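Local coordinates for protein galactan 1,3-beta-galactosidase (Phanerochaete chrysosporium, PDB 7BYS) that acts as an exo-beta-1,3-galactanase of glycoside hydrolase family 43, probably cleaving beta-1,3-galactan, and carries a calcium-binding carbohydrate-binding module, at residues A[32-37]-A[46-51]; A[128-133]-A[152-157]; A[367-372]-A[412-417]. All coordinates share one frame; numbering follows the deposited sequence.

Interaction 1 (A[32-37]-A[46-51]); sequences YWFGED and KAVSCY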
loop_
_atom_site.group_PDB
_atom_site.type_symbol
_atom_site.label_atom_id
_atom_site.label_comp_id
_atom_site.label_asym_id
_atom_site.label_seq_id
_atom_site.Cartn_x
_atom_site.Cartn_y
_atom_site.Cartn_z
ATOM N N TYR A 32 -1.369 -14.933 -6.509
ATOM C CA TYR A 32 -2.577 -14.867 -5.697
ATOM C C TYR A 32 -2.427 -13.708 -4.728
ATOM O O TYR A 32 -1.438 -13.634 -3.992
ATOM C CB TYR A 32 -2.805 -16.185 -4.934
ATOM C CG TYR A 32 -3.072 -17.339 -5.859
ATOM C CD1 TYR A 32 -2.029 -17.976 -6.533
ATOM C CD2 TYR A 32 -4.368 -17.775 -6.087
ATOM C CE1 TYR A 32 -2.282 -19.023 -7.416
ATOM C CE2 TYR A 32 -4.623 -18.822 -6.966
ATOM C CZ TYR A 32 -3.579 -19.429 -7.623
ATOM O OH TYR A 32 -3.837 -20.468 -8.494
ATOM N N TRP A 33 -3.390 -12.800 -4.751
ATOM C CA TRP A 33 -3.435 -11.660 -3.845
ATOM C C TRP A 33 -4.582 -11.904 -2.875
ATOM O O TRP A 33 -5.746 -11.942 -3.282
ATOM C CB TRP A 33 -3.621 -10.389 -4.676
ATOM C CG TRP A 33 -3.688 -9.101 -3.899
ATOM C CD1 TRP A 33 -3.619 -8.932 -2.542
ATOM C CD2 TRP A 33 -3.846 -7.786 -4.460
ATOM N NE1 TRP A 33 -3.728 -7.591 -2.232
ATOM C CE2 TRP A 33 -3.875 -6.870 -3.389
ATOM C CE3 TRP A 33 -3.988 -7.300 -5.770
ATOM C CZ2 TRP A 33 -4.015 -5.491 -3.587
ATOM C CZ3 TRP A 33 -4.132 -5.939 -5.965
ATOM C CH2 TRP A 33 -4.151 -5.045 -4.884
ATOM N N PHE A 34 -4.241 -12.121 -1.605
ATOM C CA PHE A 34 -5.202 -12.243 -0.524
ATOM C C PHE A 34 -5.247 -10.936 0.246
ATOM O O PHE A 34 -4.227 -10.274 0.417
ATOM C CB PHE A 34 -4.777 -13.339 0.455
ATOM C CG PHE A 34 -4.628 -14.685 -0.173
ATOM C CD1 PHE A 34 -3.420 -15.086 -0.713
ATOM C CD2 PHE A 34 -5.699 -15.553 -0.218
ATOM C CE1 PHE A 34 -3.281 -16.337 -1.304
ATOM C CE2 PHE A 34 -5.564 -16.804 -0.814
ATOM C CZ PHE A 34 -4.362 -17.192 -1.356
ATOM N N GLY A 35 -6.424 -10.577 0.736
ATOM C CA GLY A 35 -6.474 -9.359 1.520
ATOM C C GLY A 35 -7.787 -9.232 2.248
ATOM O O GLY A 35 -8.670 -10.089 2.148
ATOM N N GLU A 36 -7.898 -8.138 2.996
ATOM C CA GLU A 36 -9.121 -7.820 3.727
ATOM C C GLU A 36 -10.144 -7.194 2.784
ATOM O O GLU A 36 -9.857 -6.199 2.112
ATOM C CB GLU A 36 -8.802 -6.826 4.844
ATOM C CG GLU A 36 -7.665 -7.260 5.746
ATOM C CD GLU A 36 -6.929 -6.082 6.355
ATOM O OE1 GLU A 36 -7.424 -4.937 6.256
ATOM O OE2 GLU A 36 -5.833 -6.274 6.908
ATOM N N ASP A 37 -11.359 -7.754 2.759
ATOM C CA ASP A 37 -12.463 -7.144 2.019
ATOM C C ASP A 37 -13.089 -6.089 2.919
ATOM O O ASP A 37 -13.671 -6.410 3.954
ATOM C CB ASP A 37 -13.478 -8.218 1.637
ATOM C CG ASP A 37 -14.629 -7.683 0.799
ATOM O OD1 ASP A 37 -14.842 -6.456 0.750
ATOM O OD2 ASP A 37 -15.340 -8.504 0.182
ATOM N N LYS A 46 -15.335 -9.120 7.014
ATOM C CA LYS A 46 -16.260 -9.516 5.966
ATOM C C LYS A 46 -15.755 -10.717 5.184
ATOM O O LYS A 46 -16.490 -11.691 5.014
ATOM C CB LYS A 46 -16.518 -8.349 5.003
ATOM C CG LYS A 46 -17.432 -8.724 3.840
ATOM C CD LYS A 46 -17.716 -7.518 2.958
ATOM C CE LYS A 46 -18.531 -7.908 1.734
ATOM N NZ LYS A 46 -19.952 -8.172 2.091
ATOM N N ALA A 47 -14.506 -10.675 4.703
ATOM C CA ALA A 47 -13.928 -11.820 4.011
ATOM C C ALA A 47 -12.439 -11.593 3.827
ATOM O O ALA A 47 -11.963 -10.452 3.804
ATOM C CB ALA A 47 -14.577 -12.030 2.640
ATOM N N VAL A 48 -11.707 -12.695 3.682
ATOM C CA VAL A 48 -10.394 -12.662 3.042
ATOM C C VAL A 48 -10.651 -12.956 1.569
ATOM O O VAL A 48 -11.117 -14.046 1.224
ATOM C CB VAL A 48 -9.418 -13.678 3.653
ATOM C CG1 VAL A 48 -8.100 -13.686 2.858
ATOM C CG2 VAL A 48 -9.137 -13.353 5.116
ATOM N N SER A 49 -10.377 -11.979 0.709
ATOM C CA SER A 49 -10.549 -12.112 -0.722
ATOM C C SER A 49 -9.396 -12.887 -1.349
ATOM O O SER A 49 -8.345 -13.108 -0.732
ATOM C CB SER A 49 -10.628 -10.730 -1.359
ATOM O OG SER A 49 -9.466 -9.986 -1.007
ATOM N N CYS A 50 -9.607 -13.305 -2.596
ATOM C CA CYS A 50 -8.600 -14.029 -3.354
ATOM C C CYS A 50 -8.700 -13.600 -4.805
ATOM O O CYS A 50 -9.722 -13.860 -5.454
ATOM C CB CYS A 50 -8.834 -15.543 -3.248
ATOM S SG CYS A 50 -7.364 -16.535 -3.750
ATOM N N TYR A 51 -7.643 -12.968 -5.310
ATOM C CA TYR A 51 -7.554 -12.538 -6.699
ATOM C C TYR A 51 -6.355 -13.210 -7.346
ATOM O O TYR A 51 -5.319 -13.389 -6.706
ATOM C CB TYR A 51 -7.346 -11.022 -6.800
ATOM C CG TYR A 51 -8.456 -10.170 -6.243
ATOM C CD1 TYR A 51 -8.564 -9.950 -4.885
ATOM C CD2 TYR A 51 -9.381 -9.563 -7.091
ATOM C CE1 TYR A 51 -9.576 -9.168 -4.367
ATOM C CE2 TYR A 51 -10.402 -8.768 -6.584
ATOM C CZ TYR A 51 -10.496 -8.573 -5.224
ATOM O OH TYR A 51 -11.487 -7.790 -4.667
HETATM O O HOH W 1 -12.869 -8.263 5.859
#
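First torsions turn the ring of F34 and the sulfur of C50 together on the hairpin face that both share: CG of F34 lies anti to its carbonyl carbon (chi1 -59°), SG of C50 anti to its backbone N (chi1 -163°). SG thus comes obliquely upon the F34 ring, 3.5 Å from F34 CE2, while the Y32 ring presents its edge, with Y32 CD2 4.0 Å from C50 SG. E36, on the same face, pairs with K38, bonds to R82 N and touches E81; E81 and R82 are galactose-binding residues.

Backbone bonds pin both ends of this antiparallel hairpin, the second and third strands of the first propeller blade. W33 N donates almost straight (169°) to Y51 O at 2.8 Å, answered by Y51 N to W33 O at 3.0 Å. D37 N meets A47 O at 3.0 Å. D37 OD1 is hydrogen-bonded to S39 and D37 OD2 forms a salt bridge with R61; K46 gives the carboxylate methylene contact, CE lying 3.6 Å from D37 OD2.

The chemistry thus divides: at one end a sulfur-aromatic cluster whose sulfur is half of a disulfide with C119, at the other a buried carboxylate whose charge is probably balanced mainly by R61, the K46 ammonium being near but not in contact.

Interaction 2 (A[128-133]-A[152-157]); sequences FKPLGA and LLYASD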
loop_
_atom_site.group_PDB
_atom_site.type_symbol
_atom_site.label_atom_id
_atom_site.label_comp_id
_atom_site.label_asym_id
_atom_site.label_seq_id
_atom_site.Cartn_x
_atom_site.Cartn_y
_atom_site.Cartn_z
ATOM N N PHE A 128 -4.871 -18.124 18.503
ATOM C CA PHE A 128 -4.060 -18.316 19.699
ATOM C C PHE A 128 -3.001 -17.223 19.809
ATOM O O PHE A 128 -2.742 -16.478 18.858
ATOM C CB PHE A 128 -3.421 -19.713 19.716
ATOM C CG PHE A 128 -2.521 -19.986 18.531
ATOM C CD1 PHE A 128 -3.033 -20.485 17.341
ATOM C CD2 PHE A 128 -1.169 -19.737 18.612
ATOM C CE1 PHE A 128 -2.200 -20.733 16.262
ATOM C CE2 PHE A 128 -0.333 -19.981 17.534
ATOM C CZ PHE A 128 -0.856 -20.479 16.363
ATOM N N LYS A 129 -2.408 -17.115 21.011
ATOM C CA LYS A 129 -1.265 -16.234 21.241
ATOM C C LYS A 129 0.022 -17.014 21.024
ATOM O O LYS A 129 0.245 -18.023 21.714
ATOM C CB LYS A 129 -1.279 -15.704 22.662
ATOM C CG LYS A 129 -2.319 -14.625 22.933
ATOM C CD LYS A 129 -2.076 -14.000 24.304
ATOM C CE LYS A 129 -2.957 -12.792 24.548
ATOM N NZ LYS A 129 -2.579 -11.650 23.682
ATOM N N PRO A 130 0.899 -16.584 20.114
ATOM C CA PRO A 130 2.139 -17.333 19.852
ATOM C C PRO A 130 3.081 -17.308 21.051
ATOM O O PRO A 130 3.448 -16.242 21.557
ATOM C CB PRO A 130 2.749 -16.605 18.649
ATOM C CG PRO A 130 2.142 -15.254 18.673
ATOM C CD PRO A 130 0.757 -15.412 19.236
ATOM N N LEU A 131 3.480 -18.503 21.490
ATOM C CA LEU A 131 4.240 -18.698 22.731
ATOM C C LEU A 131 3.593 -17.999 23.922
ATOM O O LEU A 131 4.272 -17.655 24.897
ATOM C CB LEU A 131 5.715 -18.315 22.575
ATOM C CG LEU A 131 6.394 -18.957 21.358
ATOM C CD1 LEU A 131 7.764 -18.381 21.165
ATOM C CD2 LEU A 131 6.465 -20.480 21.494
ATOM N N GLY A 132 2.283 -17.774 23.849
ATOM C CA GLY A 132 1.547 -17.134 24.913
ATOM C C GLY A 132 1.642 -15.623 24.958
ATOM O O GLY A 132 1.064 -15.018 25.865
ATOM N N ALA A 133 2.346 -14.998 24.020
ATOM C CA ALA A 133 2.536 -13.552 24.008
ATOM C C ALA A 133 1.652 -12.912 22.945
ATOM O O ALA A 133 1.092 -13.587 22.082
ATOM C CB ALA A 133 4.009 -13.205 23.755
ATOM N N LEU A 152 6.968 -16.474 11.674
ATOM C CA LEU A 152 6.030 -15.414 12.020
ATOM C C LEU A 152 6.821 -14.162 12.387
ATOM O O LEU A 152 7.742 -14.214 13.210
ATOM C CB LEU A 152 5.156 -15.847 13.204
ATOM C CG LEU A 152 4.120 -14.816 13.649
ATOM C CD1 LEU A 152 3.054 -14.679 12.587
ATOM C CD2 LEU A 152 3.496 -15.206 14.995
ATOM N N LEU A 153 6.462 -13.041 11.778
ATOM C CA LEU A 153 7.014 -11.725 12.092
ATOM C C LEU A 153 5.892 -10.946 12.760
ATOM O O LEU A 153 4.797 -10.870 12.196
ATOM C CB LEU A 153 7.399 -11.008 10.794
ATOM C CG LEU A 153 8.023 -11.842 9.664
ATOM C CD1 LEU A 153 8.357 -10.925 8.484
ATOM C CD2 LEU A 153 9.266 -12.612 10.125
ATOM N N TYR A 154 6.122 -10.405 13.960
ATOM C CA TYR A 154 4.963 -9.897 14.690
ATOM C C TYR A 154 5.295 -8.825 15.715
ATOM O O TYR A 154 6.305 -8.904 16.414
ATOM C CB TYR A 154 4.149 -11.016 15.356
ATOM C CG TYR A 154 4.876 -11.971 16.288
ATOM C CD1 TYR A 154 5.892 -12.807 15.831
ATOM C CD2 TYR A 154 4.476 -12.100 17.614
ATOM C CE1 TYR A 154 6.506 -13.718 16.678
ATOM C CE2 TYR A 154 5.091 -13.013 18.469
ATOM C CZ TYR A 154 6.105 -13.815 17.989
ATOM O OH TYR A 154 6.730 -14.738 18.801
ATOM N N ALA A 155 4.380 -7.862 15.834
ATOM C CA ALA A 155 4.398 -6.878 16.907
ATOM C C ALA A 155 3.830 -7.525 18.163
ATOM O O ALA A 155 2.688 -8.003 18.170
ATOM C CB ALA A 155 3.556 -5.671 16.499
ATOM N N SER A 156 4.625 -7.553 19.221
ATOM C CA SER A 156 4.276 -8.282 20.429
ATOM C C SER A 156 4.361 -7.337 21.624
ATOM O O SER A 156 4.736 -6.165 21.495
ATOM C CB SER A 156 5.194 -9.504 20.582
ATOM O OG SER A 156 4.748 -10.360 21.626
ATOM N N ASP A 157 3.969 -7.853 22.794
ATOM C CA ASP A 157 4.068 -7.140 24.071
ATOM C C ASP A 157 3.501 -5.719 23.975
ATOM O O ASP A 157 4.205 -4.719 24.132
ATOM C CB ASP A 157 5.499 -7.179 24.623
ATOM C CG ASP A 157 6.047 -8.605 24.733
ATOM O OD1 ASP A 157 5.279 -9.511 25.106
ATOM O OD2 ASP A 157 7.232 -8.826 24.418
HETATM O O HOH W 2 5.855 -14.782 21.259
#
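In the five-bladed beta-propeller of this family 43 hydrolase, the link from one blade to the next folds here against the following blade: segment 128-133 leaves the outermost strand 123-128, and 152-157 lies on strand 150-156, second in the next sheet. The linker makes two overlapping beta turns, with G132 N bonded to K129 O and A133 N to P130 O, each at 3.0 Å. They present P130 and A133 to the strand.

P130 meets Y154 tip to tip, its CG 3.7 Å from Y154 CE2. L152 crosses the proline at about a right angle, with CD2 3.9 Å from P130 CG. That same methyl also lies over one face of the Y154 ring, 3.5 Å above the plane and offset toward the rim, so proline, leucine and tyrosine form one apolar cluster. The tyrosine takes the crowded first torsion (chi1 55°), which carries its ring toward the turn.

Farther along, A133 CB rests 3.6 Å from S156 OG, a hydroxyl bonded to D134 O. The phenol of Y154 bonds to S165 OG and, near the plane of its ring, to a water 2.6 Å from Y154 OH; this water donates to P130 O at 2.8 Å.

Interaction 3 (A[367-372]-A[412-417]); sequences RNVTVS and SGQSNY. With NAG (2-acetamido-2-deoxy-beta-D-glucopyranose), chain E.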
loop_
_atom_site.group_PDB
_atom_site.type_symbol
_atom_site.label_atom_id
_atom_site.label_comp_id
_atom_site.label_asym_id
_atom_site.label_seq_id
_atom_site.Cartn_x
_atom_site.Cartn_y
_atom_site.Cartn_z
ATOM N N ARG A 367 -8.832 17.180 1.610
ATOM C CA ARG A 367 -9.487 18.160 0.758
ATOM C C ARG A 367 -9.812 17.479 -0.567
ATOM O O ARG A 367 -9.598 16.278 -0.741
ATOM C CB ARG A 367 -8.585 19.380 0.562
ATOM C CG ARG A 367 -8.324 20.141 1.846
ATOM C CD ARG A 367 -7.656 21.456 1.542
ATOM N NE ARG A 367 -7.306 22.174 2.763
ATOM C CZ ARG A 367 -6.945 23.450 2.800
ATOM N NH1 ARG A 367 -6.904 24.174 1.685
ATOM N NH2 ARG A 367 -6.631 24.009 3.961
ATOM N N ASN A 368 -10.332 18.249 -1.515
ATOM C CA ASN A 368 -10.480 17.746 -2.875
ATOM C C ASN A 368 -10.384 18.919 -3.827
ATOM O O ASN A 368 -10.413 20.080 -3.421
ATOM C CB ASN A 368 -11.809 17.028 -3.067
ATOM C CG ASN A 368 -12.872 17.670 -2.291
ATOM O OD1 ASN A 368 -13.304 18.771 -2.625
ATOM N ND2 ASN A 368 -13.292 17.021 -1.214
ATOM N N VAL A 369 -10.258 18.596 -5.108
ATOM C CA VAL A 369 -10.095 19.604 -6.147
ATOM C C VAL A 369 -10.922 19.179 -7.353
ATOM O O VAL A 369 -10.934 18.004 -7.730
ATOM C CB VAL A 369 -8.604 19.838 -6.494
ATOM C CG1 VAL A 369 -7.974 18.600 -7.143
ATOM C CG2 VAL A 369 -8.445 21.094 -7.383
ATOM N N THR A 370 -11.641 20.132 -7.939
ATOM C CA THR A 370 -12.326 19.875 -9.200
ATOM C C THR A 370 -11.340 20.010 -10.356
ATOM O O THR A 370 -10.467 20.885 -10.356
ATOM C CB THR A 370 -13.462 20.879 -9.410
ATOM O OG1 THR A 370 -12.916 22.200 -9.451
ATOM C CG2 THR A 370 -14.500 20.777 -8.301
ATOM N N VAL A 371 -11.492 19.137 -11.352
ATOM C CA VAL A 371 -10.618 19.095 -12.519
ATOM C C VAL A 371 -11.499 19.059 -13.765
ATOM O O VAL A 371 -12.344 18.164 -13.910
ATOM C CB VAL A 371 -9.669 17.880 -12.494
ATOM C CG1 VAL A 371 -8.737 17.905 -13.691
ATOM C CG2 VAL A 371 -8.860 17.840 -11.194
ATOM N N SER A 372 -11.300 20.023 -14.659
ATOM C CA SER A 372 -12.074 20.137 -15.888
ATOM C C SER A 372 -11.108 20.250 -17.056
ATOM O O SER A 372 -10.187 21.074 -17.028
ATOM C CB SER A 372 -12.947 21.388 -15.814
ATOM O OG SER A 372 -13.399 21.781 -17.099
ATOM N N SER A 412 -12.524 25.206 -10.055
ATOM C CA SER A 412 -13.785 25.839 -10.413
ATOM C C SER A 412 -14.946 25.147 -9.717
ATOM O O SER A 412 -14.932 23.935 -9.488
ATOM C CB SER A 412 -13.981 25.820 -11.929
ATOM O OG SER A 412 -14.183 24.509 -12.421
ATOM N N GLY A 413 -15.950 25.944 -9.356
ATOM C CA GLY A 413 -17.213 25.409 -8.882
ATOM C C GLY A 413 -17.139 24.577 -7.626
ATOM O O GLY A 413 -17.889 23.605 -7.493
ATOM N N GLN A 414 -16.248 24.912 -6.702
ATOM C CA GLN A 414 -16.245 24.265 -5.398
ATOM C C GLN A 414 -16.251 25.326 -4.311
ATOM O O GLN A 414 -15.500 26.305 -4.380
ATOM C CB GLN A 414 -15.086 23.267 -5.231
ATOM C CG GLN A 414 -13.707 23.861 -5.336
ATOM C CD GLN A 414 -12.604 22.804 -5.212
ATOM O OE1 GLN A 414 -11.951 22.451 -6.195
ATOM N NE2 GLN A 414 -12.401 22.296 -3.996
ATOM N N SER A 415 -17.125 25.130 -3.323
ATOM C CA SER A 415 -17.263 26.059 -2.211
ATOM C C SER A 415 -16.090 25.972 -1.247
ATOM O O SER A 415 -15.700 26.983 -0.651
ATOM C CB SER A 415 -18.564 25.750 -1.466
ATOM O OG SER A 415 -18.910 26.808 -0.595
ATOM N N ASN A 416 -15.526 24.780 -1.081
ATOM C CA ASN A 416 -14.419 24.543 -0.173
ATOM C C ASN A 416 -13.089 24.850 -0.857
ATOM O O ASN A 416 -12.964 24.804 -2.083
ATOM C CB ASN A 416 -14.420 23.076 0.262
ATOM C CG ASN A 416 -14.448 22.109 -0.927
ATOM O OD1 ASN A 416 -15.292 22.217 -1.815
ATOM N ND2 ASN A 416 -13.523 21.159 -0.940
ATOM N N TYR A 417 -12.081 25.160 -0.045
ATOM C CA TYR A 417 -10.730 25.319 -0.566
ATOM C C TYR A 417 -10.126 23.958 -0.909
ATOM O O TYR A 417 -10.185 23.013 -0.112
ATOM C CB TYR A 417 -9.845 26.006 0.468
ATOM C CG TYR A 417 -10.089 27.489 0.599
ATOM C CD1 TYR A 417 -9.676 28.369 -0.390
ATOM C CD2 TYR A 417 -10.731 28.007 1.712
ATOM C CE1 TYR A 417 -9.895 29.730 -0.271
ATOM C CE2 TYR A 417 -10.952 29.369 1.840
ATOM C CZ TYR A 417 -10.534 30.222 0.847
ATOM O OH TYR A 417 -10.755 31.577 0.974
HETATM C C1 NAG E . -14.265 17.586 -0.328
HETATM C C2 NAG E . -15.207 16.565 0.293
HETATM C C3 NAG E . -16.038 17.174 1.368
HETATM C C4 NAG E . -15.200 17.854 2.413
HETATM C C5 NAG E . -14.271 18.892 1.791
HETATM C C6 NAG E . -13.356 19.429 2.850
HETATM C C7 NAG E . -16.052 14.602 -1.120
HETATM C C8 NAG E . -16.945 14.041 -2.234
HETATM N N2 NAG E . -16.083 16.027 -0.797
HETATM O O3 NAG E . -16.818 16.120 1.996
HETATM O O4 NAG E . -16.034 18.525 3.361
HETATM O O5 NAG E . -13.458 18.294 0.726
HETATM O O6 NAG E . -12.557 20.441 2.293
HETATM O O7 NAG E . -15.335 13.875 -0.517
HETATM O O HOH W 3 -15.776 19.999 -3.283
HETATM O O HOH W 4 -11.999 23.014 -12.098
#
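This is a polar contact between a loop and a strand in the carbohydrate-binding module, a beta-sandwich domain: segment 412-417, which follows strand 405-410, is fastened to strand 367-373 mainly by side chains bonding to backbone.

Q414 carries the centre. Its chain, extended beyond CG, sets the carboxamide beside the strand so that one flat group serves two successive peptides. NE2 of Q414 donates almost straight (173°) to N368 O at 3.0 Å, and Q414 OE1 accepts from T370 N at 2.9 Å. The donor in each case stands above the carbonyl plane, about 40° out of it. The amide thus bridges the two peptides on either side of V369, whose side chain turns away. An alanine in place of Q414 would remove both bonds and would probably loosen the middle of the loop from the strand.

On one side, T370 OG1 donates to S412 O at 2.7 Å, in the carbonyl plane and on a lone pair. On the other, N416 ND2 gives a bond to N368 OD1 at 2.9 Å, the two amides crossing with planes 65° apart. A water bridges N368 OD1 to N416 OD1. N368 is a glycosylated asparagine, its ND2 bonded to C1 of the N-acetylglucosamine; two bonds on its OD1 should restrain the swing of this linkage. N416 ND2 also makes a weak bond to the sugar's O6.

At the end of the contact, R367, a galactose-binding residue, runs alongside Y417, with R367 CD 3.4 Å from Y417 O; its NE pairs with D363.

Strand 367-373 lies between 379-383 and 405-410 in a five-stranded antiparallel sheet: N368 and T370 touch L380 of one neighbour, while V369 and V371 pack on F410 of the other.

In the fold
Interactions 1 and 2 both belong to the catalytic propeller, about 23 Å apart between centres, yet they do different work: the first joins adjacent strands inside one blade and is mostly buried, whereas the second seats a turn between blades against the following sheet nearer the surface. Interaction 3, partly buried like interaction 2, stands in the carbohydrate-binding module, its centre about 47 Å from that of interaction 2 and across the chain's centre from it. Chemistry follows place. Main-chain pairing and sulfur-aromatic packing dominate at 32-37/46-51; apolar touches and a bridging water suffice at 128-133/152-157; side-chain amides and a hydroxyl bond the loop at 367-372/412-417. Interactions 2 and 3 each adjoin an N-linked glycan.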